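Local coordinates for dTDP-4-amino-4,6-dideoxyglucose formyltransferase (Mycobacterium tuberculosis CAS/NITR204, PDB 5VYQ), which probably transfers a formyl group from a folate cofactor to the sugar amine of dTDP-4-amino-4,6-dideoxyglucose, at residues Q201-D206 with K240-V245; H32-A37 with G55-V60; V38-R43 with E168-H173. All blocks are in the same frame, centred on the assembly; numbering follows the deposited sequence. Where two conformers were deposited one is given.

Interaction 1. Residues Q201-D206 with K240-V245; sequences QLRRLD and KVFVRV
Leu205 and Val243 touch through single methyls: CD1 of the leucine reaches CG2 of the valine at 4.1 Å, the two side chains running at a slant to each other. Both CA-CB bonds aim across the gap, yet the backbones stay well apart, with 9.3 Å between the CA atoms of this pair. No hydrogen bond joins 201-206 to 240-245 directly, and the contact buries just 92 Å² in total. Leu220 of helix 213-222 packs on both side chains, so the methyl contact is part of a larger apolar cluster. These residues belong to the C-terminal region assigned to N-formyltransferase dimerization. There strand 240-249 pairs antiparallel with strand 231-234 and, along Val241 to Val245, with a strand of the second subunit, carrying the sheet across the dimer interface. The other touch is looser. NH2 of Arg203 approaches CE1 of Phe242 at 4.3 Å, the guanidinium meeting the ring obliquely. A turn about the CG-CD bond of the arginine (chi3 75°) helps direct its end to this place, and polar partners outside the contact hold it: Asn230 O accepts from NE, and Glu200 makes a salt bridge to NH1.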
loop_
_atom_site.group_PDB
_atom_site.type_symbol
_atom_site.label_atom_id
_atom_site.label_comp_id
_atom_site.label_asym_id
_atom_site.label_seq_id
_atom_site.Cartn_x
_atom_site.Cartn_y
_atom_site.Cartn_z
ATOM N N GLN A 201 -1.094 10.526 17.702
ATOM C CA GLN A 201 0.171 9.938 18.058
ATOM C C GLN A 201 0.519 8.615 17.374
ATOM O O GLN A 201 1.639 8.403 16.943
ATOM C CB GLN A 201 0.205 9.735 19.549
ATOM C CG GLN A 201 1.533 9.243 20.043
ATOM C CD GLN A 201 1.659 9.307 21.540
ATOM O OE1 GLN A 201 1.319 10.311 22.170
ATOM N NE2 GLN A 201 2.169 8.233 22.124
ATOM N N LEU A 202 -0.459 7.730 17.237
ATOM C CA LEU A 202 -0.278 6.463 16.529
ATOM C C LEU A 202 0.151 6.595 15.058
ATOM O O LEU A 202 0.844 5.716 14.486
ATOM C CB LEU A 202 -1.616 5.734 16.622
ATOM C CG LEU A 202 -1.716 4.245 16.332
ATOM C CD1 LEU A 202 -0.857 3.372 17.242
ATOM C CD2 LEU A 202 -3.180 3.860 16.542
ATOM N N ARG A 203 -0.324 7.654 14.419
ATOM C CA ARG A 203 -0.033 7.986 13.027
ATOM C C ARG A 203 1.452 7.941 12.694
ATOM O O ARG A 203 1.856 7.572 11.585
ATOM C CB ARG A 203 -0.529 9.399 12.674
ATOM C CG ARG A 203 -2.026 9.526 12.428
ATOM C CD ARG A 203 -2.405 10.958 12.144
ATOM N NE ARG A 203 -1.985 11.302 10.801
ATOM C CZ ARG A 203 -2.001 12.516 10.309
ATOM N NH1 ARG A 203 -2.430 13.548 11.053
ATOM N NH2 ARG A 203 -1.641 12.676 9.050
ATOM N N ARG A 204 2.271 8.386 13.619
ATOM C CA ARG A 204 3.681 8.601 13.357
ATOM C C ARG A 204 4.412 7.304 13.603
ATOM O O ARG A 204 4.310 6.719 14.674
ATOM C CB ARG A 204 4.222 9.697 14.271
ATOM C CG ARG A 204 5.684 9.992 14.004
ATOM C CD ARG A 204 6.175 10.947 15.096
ATOM N NE ARG A 204 6.332 10.072 16.248
ATOM C CZ ARG A 204 7.424 9.373 16.573
ATOM N NH1 ARG A 204 8.568 9.478 15.904
ATOM N NH2 ARG A 204 7.382 8.592 17.647
ATOM N N LEU A 205 5.088 6.819 12.566
ATOM C CA LEU A 205 5.825 5.568 12.620
ATOM C C LEU A 205 7.275 5.869 12.980
ATOM O O LEU A 205 7.930 6.636 12.277
ATOM C CB LEU A 205 5.822 4.869 11.277
ATOM C CG LEU A 205 4.436 4.679 10.634
ATOM C CD1 LEU A 205 4.597 3.994 9.307
ATOM C CD2 LEU A 205 3.564 3.874 11.601
ATOM N N ASP A 206 7.773 5.217 14.019
ATOM C CA ASP A 206 9.188 5.296 14.394
ATOM C C ASP A 206 9.928 4.152 13.668
ATOM O O ASP A 206 9.692 2.981 13.949
ATOM C CB ASP A 206 9.320 5.106 15.907
ATOM C CG ASP A 206 10.757 5.253 16.414
ATOM O OD1 ASP A 206 11.710 5.222 15.615
ATOM O OD2 ASP A 206 10.892 5.398 17.655
ATOM N N LYS A 240 9.160 13.980 5.404
ATOM C CA LYS A 240 7.953 13.218 5.753
ATOM C C LYS A 240 7.447 12.394 4.596
ATOM O O LYS A 240 7.278 12.875 3.448
ATOM C CB LYS A 240 6.859 14.171 6.214
ATOM C CG LYS A 240 5.605 13.509 6.748
ATOM C CD LYS A 240 4.639 14.531 7.351
ATOM C CE LYS A 240 5.237 15.227 8.566
ATOM N NZ LYS A 240 4.270 16.194 9.155
ATOM N N VAL A 241 7.122 11.139 4.909
ATOM C CA VAL A 241 6.598 10.246 3.899
ATOM C C VAL A 241 5.339 9.551 4.428
ATOM O O VAL A 241 5.405 8.992 5.494
ATOM C CB VAL A 241 7.634 9.186 3.491
ATOM C CG1 VAL A 241 7.066 8.257 2.448
ATOM C CG2 VAL A 241 8.949 9.806 2.967
ATOM N N PHE A 242 4.291 9.536 3.627
ATOM C CA PHE A 242 3.021 8.900 4.000
ATOM C C PHE A 242 2.972 7.456 3.525
ATOM O O PHE A 242 3.572 7.094 2.522
ATOM C CB PHE A 242 1.832 9.676 3.414
ATOM C CG PHE A 242 1.709 11.047 3.985
ATOM C CD1 PHE A 242 1.313 11.207 5.291
ATOM C CD2 PHE A 242 2.068 12.164 3.238
ATOM C CE1 PHE A 242 1.220 12.459 5.872
ATOM C CE2 PHE A 242 1.976 13.426 3.807
ATOM C CZ PHE A 242 1.566 13.570 5.130
ATOM N N VAL A 243 2.297 6.580 4.265
ATOM C CA VAL A 243 2.370 5.154 3.969
ATOM C C VAL A 243 0.969 4.562 4.119
ATOM O O VAL A 243 0.311 4.844 5.112
ATOM C CB VAL A 243 3.179 4.364 5.022
ATOM C CG1 VAL A 243 3.391 2.935 4.534
ATOM C CG2 VAL A 243 4.498 5.017 5.352
ATOM N N ARG A 244 0.536 3.751 3.160
ATOM C CA ARG A 244 -0.637 2.880 3.395
ATOM C C ARG A 244 -0.372 1.523 2.775
ATOM O O ARG A 244 0.556 1.395 1.946
ATOM C CB ARG A 244 -1.921 3.517 2.872
ATOM C CG ARG A 244 -1.987 3.676 1.387
ATOM C CD ARG A 244 -3.296 4.408 1.035
ATOM N NE ARG A 244 -3.296 4.960 -0.322
ATOM C CZ ARG A 244 -3.526 4.270 -1.440
ATOM N NH1 ARG A 244 -3.793 2.966 -1.467
ATOM N NH2 ARG A 244 -3.477 4.915 -2.594
ATOM N N VAL A 245 -1.134 0.510 3.182
ATOM C CA VAL A 245 -0.931 -0.840 2.678
ATOM C C VAL A 245 -2.138 -1.292 1.861
ATOM O O VAL A 245 -3.247 -0.808 2.053
ATOM C CB VAL A 245 -0.587 -1.762 3.849
ATOM C CG1 VAL A 245 -1.768 -1.953 4.769
ATOM C CG2 VAL A 245 -0.013 -3.091 3.435
#

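Interaction 2. Residues H32-A37 with G55-V60; sequences HAHALA and GQLPGV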
loop_
_atom_site.group_PDB
_atom_site.type_symbol
_atom_site.label_atom_id
_atom_site.label_comp_id
_atom_site.label_asym_id
_atom_site.label_seq_id
_atom_site.Cartn_x
_atom_site.Cartn_y
_atom_site.Cartn_z
ATOM N N HIS A 32 -22.673 8.917 6.052
ATOM C CA HIS A 32 -23.416 7.670 6.082
ATOM C C HIS A 32 -24.533 7.759 7.128
ATOM O O HIS A 32 -25.668 7.352 6.895
ATOM C CB HIS A 32 -22.519 6.465 6.390
ATOM C CG HIS A 32 -21.252 6.446 5.602
ATOM N ND1 HIS A 32 -21.223 6.134 4.260
ATOM C CD2 HIS A 32 -19.982 6.762 5.945
ATOM C CE1 HIS A 32 -19.978 6.228 3.818
ATOM N NE2 HIS A 32 -19.207 6.611 4.819
ATOM N N ALA A 33 -24.204 8.285 8.300
ATOM C CA ALA A 33 -25.171 8.332 9.381
ATOM C C ALA A 33 -26.275 9.321 9.004
ATOM O O ALA A 33 -27.432 9.157 9.356
ATOM C CB ALA A 33 -24.506 8.723 10.677
ATOM N N HIS A 34 -25.923 10.352 8.239
ATOM C CA HIS A 34 -26.937 11.332 7.857
ATOM C C HIS A 34 -27.938 10.711 6.870
ATOM O O HIS A 34 -29.151 10.912 6.944
ATOM C CB HIS A 34 -26.276 12.548 7.236
ATOM C CG HIS A 34 -27.269 13.497 6.663
ATOM N ND1 HIS A 34 -27.627 13.455 5.341
ATOM C CD2 HIS A 34 -28.020 14.467 7.231
ATOM C CE1 HIS A 34 -28.531 14.384 5.100
ATOM N NE2 HIS A 34 -28.797 15.007 6.234
ATOM N N ALA A 35 -27.434 9.927 5.928
ATOM C CA ALA A 35 -28.316 9.218 4.997
ATOM C C ALA A 35 -29.263 8.278 5.711
ATOM O O ALA A 35 -30.421 8.127 5.342
ATOM C CB ALA A 35 -27.505 8.460 3.950
ATOM N N LEU A 36 -28.769 7.615 6.757
ATOM C CA LEU A 36 -29.629 6.774 7.564
ATOM C C LEU A 36 -30.708 7.592 8.287
ATOM O O LEU A 36 -31.882 7.193 8.288
ATOM C CB LEU A 36 -28.761 6.007 8.568
ATOM C CG LEU A 36 -29.413 5.093 9.595
ATOM C CD1 LEU A 36 -30.195 3.986 8.907
ATOM C CD2 LEU A 36 -28.353 4.467 10.470
ATOM N N ALA A 37 -30.322 8.710 8.896
ATOM C CA ALA A 37 -31.263 9.657 9.508
ATOM C C ALA A 37 -32.392 10.060 8.502
ATOM O O ALA A 37 -33.587 10.040 8.855
ATOM C CB ALA A 37 -30.536 10.878 10.022
ATOM N N GLY A 55 -19.778 19.723 11.791
ATOM C CA GLY A 55 -20.094 19.001 10.577
ATOM C C GLY A 55 -19.694 19.752 9.328
ATOM O O GLY A 55 -19.684 20.968 9.326
ATOM N N GLN A 56 -19.367 19.000 8.282
ATOM C CA GLN A 56 -19.162 19.570 6.950
ATOM C C GLN A 56 -20.067 18.940 5.898
ATOM O O GLN A 56 -19.652 18.738 4.739
ATOM C CB GLN A 56 -17.699 19.368 6.558
ATOM C CG GLN A 56 -16.753 20.056 7.519
ATOM C CD GLN A 56 -15.333 19.954 7.015
ATOM O OE1 GLN A 56 -14.526 19.170 7.524
ATOM N NE2 GLN A 56 -15.031 20.726 5.975
ATOM N N LEU A 57 -21.298 18.608 6.284
ATOM C CA LEU A 57 -22.221 18.034 5.343
ATOM C C LEU A 57 -22.845 19.117 4.482
ATOM O O LEU A 57 -23.411 20.062 4.993
ATOM C CB LEU A 57 -23.336 17.251 6.015
ATOM C CG LEU A 57 -22.836 16.225 7.042
ATOM C CD1 LEU A 57 -24.053 15.611 7.748
ATOM C CD2 LEU A 57 -22.030 15.123 6.380
ATOM N N PRO A 58 -22.749 18.976 3.151
ATOM C CA PRO A 58 -23.322 19.997 2.275
ATOM C C PRO A 58 -24.840 20.132 2.422
ATOM O O PRO A 58 -25.574 19.150 2.349
ATOM C CB PRO A 58 -22.960 19.477 0.863
ATOM C CG PRO A 58 -22.884 17.983 1.046
ATOM C CD PRO A 58 -22.164 17.864 2.376
ATOM N N GLY A 59 -25.346 21.358 2.597
ATOM C CA GLY A 59 -26.785 21.560 2.552
ATOM C C GLY A 59 -27.567 21.197 3.818
ATOM O O GLY A 59 -28.768 21.381 3.889
ATOM N N VAL A 60 -26.899 20.674 4.837
ATOM C CA VAL A 60 -27.601 20.243 6.044
ATOM C C VAL A 60 -27.634 21.390 7.058
ATOM O O VAL A 60 -26.593 21.979 7.348
ATOM C CB VAL A 60 -26.879 19.024 6.627
ATOM C CG1 VAL A 60 -27.609 18.581 7.891
ATOM C CG2 VAL A 60 -26.859 17.927 5.572
#
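The imidazole of His34 carries one methyl of Val60 on its face and has a methyl of Leu57 by its root. The closer fit is at Val60: CG2 lies 3.6 Å from His34 NE2 and 4.0 Å from the ring centroid, 30° off the normal, a CH-pi contact displaced from the ring centre toward NE2. CG1 of the same valine comes to 4.1 Å from His34 NE2, so both branches of the fork bear on that end of the imidazole. Histidine CG stands anti to the backbone N (chi1 172°), which carries the ring out from helix 31-43 to meet the valine coming from the other direction. Val60 closes a type II beta turn that starts at Leu57, with Gly59 at its third position in a backbone conformation suited to glycine; the turn lies in the connection between strand 47-50 and helix 65-75, and Gln51 ties it down by bonding Leu57 N and Val60 O. Looser packing is found at Leu57, whose CD1 reaches His34 CB at 3.8 Å and meets the ring only obliquely as the two side chains slide past each other. Pro58 and Gly59, at the middle of the turn, are exposed to solvent. On its inner side, by contrast, His34 packs against Val49 and Thr28 of the neighbouring strands.

Interaction 3. Residues V38-R43 with E168-H173; sequences VDLQAR and ELVLEH
Arg43 sets off with CG anti to its own N (chi1 -157°) and stays extended as far as NE, long enough to span from helix 31-43 to a backbone carbonyl of helix 155-179. There NH2 donates to Leu171 O at 2.9 Å, with an N-H...O angle of 162°. The oxygen sits at the guanidinium edge, close to its plane, and the bond uses a carbonyl lone pair. A water accepts from Arg43 NH1 at 2.8 Å and donates to Glu172 O at 3.0 Å, so both terminal nitrogens reach consecutive carbonyls, one directly and one through solvent. Leu40 turns CG away from its carbonyl carbon and splits its two methyls between neighbours, CD1 to Val170 CG1 at 3.9 Å and CD2 to Leu171 CD2 at 4.0 Å. The two helical segments run nearly parallel, 15° apart, with axes 11.7 Å from each other, and pack beside the central sheet of the formyltransferase domain, where Phe82 of strand 78-82 touches both Leu40 and Val170. Asp175 adds a salt bridge to Arg43 NH1. Leu40 and Val170 thus form the buried part, Leu171 lies toward the margin, and at the exposed edge the arginine charge is probably eased by carbonyl, carboxylate and water together.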
loop_
_atom_site.group_PDB
_atom_site.type_symbol
_atom_site.label_atom_id
_atom_site.label_comp_id
_atom_site.label_asym_id
_atom_site.label_seq_id
_atom_site.Cartn_x
_atom_site.Cartn_y
_atom_site.Cartn_z
ATOM N N VAL A 38 -31.999 10.405 7.286
ATOM C CA VAL A 38 -32.961 10.786 6.242
ATOM C C VAL A 38 -33.924 9.642 5.958
ATOM O O VAL A 38 -35.142 9.800 5.816
ATOM C CB VAL A 38 -32.234 11.259 4.963
ATOM C CG1 VAL A 38 -33.176 11.319 3.754
ATOM C CG2 VAL A 38 -31.583 12.594 5.248
ATOM N N ASP A 39 -33.397 8.437 5.872
ATOM C CA ASP A 39 -34.251 7.267 5.665
ATOM C C ASP A 39 -35.201 7.062 6.812
ATOM O O ASP A 39 -36.358 6.694 6.605
ATOM C CB ASP A 39 -33.431 5.999 5.501
ATOM C CG ASP A 39 -32.796 5.909 4.157
ATOM O OD1 ASP A 39 -33.180 6.685 3.262
ATOM O OD2 ASP A 39 -31.928 5.039 4.012
ATOM N N LEU A 40 -34.740 7.308 8.044
ATOM C CA LEU A 40 -35.635 7.174 9.187
ATOM C C LEU A 40 -36.770 8.208 9.176
ATOM O O LEU A 40 -37.873 7.962 9.699
ATOM C CB LEU A 40 -34.898 7.311 10.511
ATOM C CG LEU A 40 -34.071 6.138 11.006
ATOM C CD1 LEU A 40 -33.471 6.579 12.334
ATOM C CD2 LEU A 40 -34.950 4.916 11.269
ATOM N N GLN A 41 -36.471 9.371 8.624
ATOM C CA GLN A 41 -37.478 10.425 8.478
ATOM C C GLN A 41 -38.664 9.985 7.634
ATOM O O GLN A 41 -39.771 10.497 7.821
ATOM C CB GLN A 41 -36.873 11.668 7.892
ATOM C CG GLN A 41 -36.229 12.562 8.917
ATOM C CD GLN A 41 -35.739 13.841 8.245
ATOM O OE1 GLN A 41 -35.095 13.788 7.206
ATOM N NE2 GLN A 41 -36.038 14.984 8.816
ATOM N N ALA A 42 -38.463 9.028 6.735
ATOM C CA ALA A 42 -39.589 8.439 6.017
ATOM C C ALA A 42 -40.411 7.506 6.915
ATOM O O ALA A 42 -41.588 7.283 6.700
ATOM C CB ALA A 42 -39.060 7.694 4.796
ATOM N N ARG A 43 -39.815 6.953 7.953
ATOM C CA ARG A 43 -40.483 6.046 8.874
ATOM C C ARG A 43 -41.121 6.761 10.078
ATOM O O ARG A 43 -41.750 6.122 10.939
ATOM C CB ARG A 43 -39.413 5.090 9.418
ATOM C CG ARG A 43 -39.908 3.764 9.951
ATOM C CD ARG A 43 -38.700 2.910 10.282
ATOM N NE ARG A 43 -39.128 1.975 11.312
ATOM C CZ ARG A 43 -38.456 0.921 11.771
ATOM N NH1 ARG A 43 -39.028 0.179 12.745
ATOM N NH2 ARG A 43 -37.268 0.598 11.244
ATOM N N GLU A 168 -28.353 -1.710 9.848
ATOM C CA GLU A 168 -29.104 -2.911 10.246
ATOM C C GLU A 168 -29.652 -2.762 11.670
ATOM O O GLU A 168 -30.823 -3.002 11.978
ATOM C CB GLU A 168 -28.219 -4.173 10.065
ATOM C CG GLU A 168 -28.115 -4.526 8.570
ATOM C CD GLU A 168 -27.057 -5.493 8.047
ATOM O OE1 GLU A 168 -26.228 -6.098 8.762
ATOM O OE2 GLU A 168 -27.066 -5.664 6.807
ATOM N N LEU A 169 -28.781 -2.377 12.589
ATOM C CA LEU A 169 -29.131 -2.329 13.979
ATOM C C LEU A 169 -30.127 -1.239 14.302
ATOM O O LEU A 169 -31.074 -1.408 15.083
ATOM C CB LEU A 169 -27.821 -2.173 14.753
ATOM C CG LEU A 169 -27.815 -2.626 16.179
ATOM C CD1 LEU A 169 -28.115 -4.124 16.275
ATOM C CD2 LEU A 169 -26.458 -2.250 16.785
ATOM N N VAL A 170 -29.919 -0.065 13.691
ATOM C CA VAL A 170 -30.882 1.010 13.848
ATOM C C VAL A 170 -32.288 0.684 13.323
ATOM O O VAL A 170 -33.274 0.968 14.003
ATOM C CB VAL A 170 -30.355 2.333 13.230
ATOM C CG1 VAL A 170 -31.409 3.422 13.211
ATOM C CG2 VAL A 170 -29.152 2.796 14.039
ATOM N N LEU A 171 -32.353 0.124 12.119
ATOM C CA LEU A 171 -33.636 -0.254 11.522
ATOM C C LEU A 171 -34.301 -1.321 12.363
ATOM O O LEU A 171 -35.515 -1.269 12.553
ATOM C CB LEU A 171 -33.504 -0.680 10.086
ATOM C CG LEU A 171 -33.026 0.467 9.207
ATOM C CD1 LEU A 171 -32.769 0.034 7.787
ATOM C CD2 LEU A 171 -33.989 1.648 9.214
ATOM N N GLU A 172 -33.540 -2.286 12.877
ATOM C CA GLU A 172 -34.125 -3.276 13.761
ATOM C C GLU A 172 -34.719 -2.711 15.035
ATOM O O GLU A 172 -35.820 -3.129 15.432
ATOM C CB GLU A 172 -33.056 -4.263 14.199
ATOM C CG GLU A 172 -32.594 -5.221 13.123
ATOM C CD GLU A 172 -31.369 -6.047 13.486
ATOM O OE1 GLU A 172 -30.629 -6.452 12.533
ATOM O OE2 GLU A 172 -31.201 -6.318 14.690
ATOM N N HIS A 173 -33.976 -1.811 15.703
ATOM C CA HIS A 173 -34.340 -1.360 17.014
ATOM C C HIS A 173 -35.070 -0.015 17.099
ATOM O O HIS A 173 -35.312 0.455 18.197
ATOM C CB HIS A 173 -33.128 -1.368 17.949
ATOM C CG HIS A 173 -32.590 -2.736 18.162
ATOM N ND1 HIS A 173 -33.154 -3.614 19.066
ATOM C CD2 HIS A 173 -31.588 -3.405 17.552
ATOM C CE1 HIS A 173 -32.482 -4.744 19.038
ATOM N NE2 HIS A 173 -31.536 -4.651 18.120
HETATM O O HOH W 1 -38.117 -1.243 14.957
#

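In the fold
Interactions 2 and 3 share helix 31-43 and are neighbours, with centres about 15 Å apart: Leu36 CD2 meets Val170 CG2 at 4.0 Å, linking the first half of that helix to helix 155-179. Interaction 1 stands apart in the C-terminal region, about 29 Å from interaction 2 and 38 Å from interaction 3, centre to centre, and on the other side of the chain's centre from interaction 3. The bound dTDP-sugar lies near the first two: the side chain of Arg203 is about 6 Å from it and that of Leu57 about 8 Å. Val170, in interaction 3, is farther off, about 12 Å from the sugar nucleotide and 13 Å from the folinic acid.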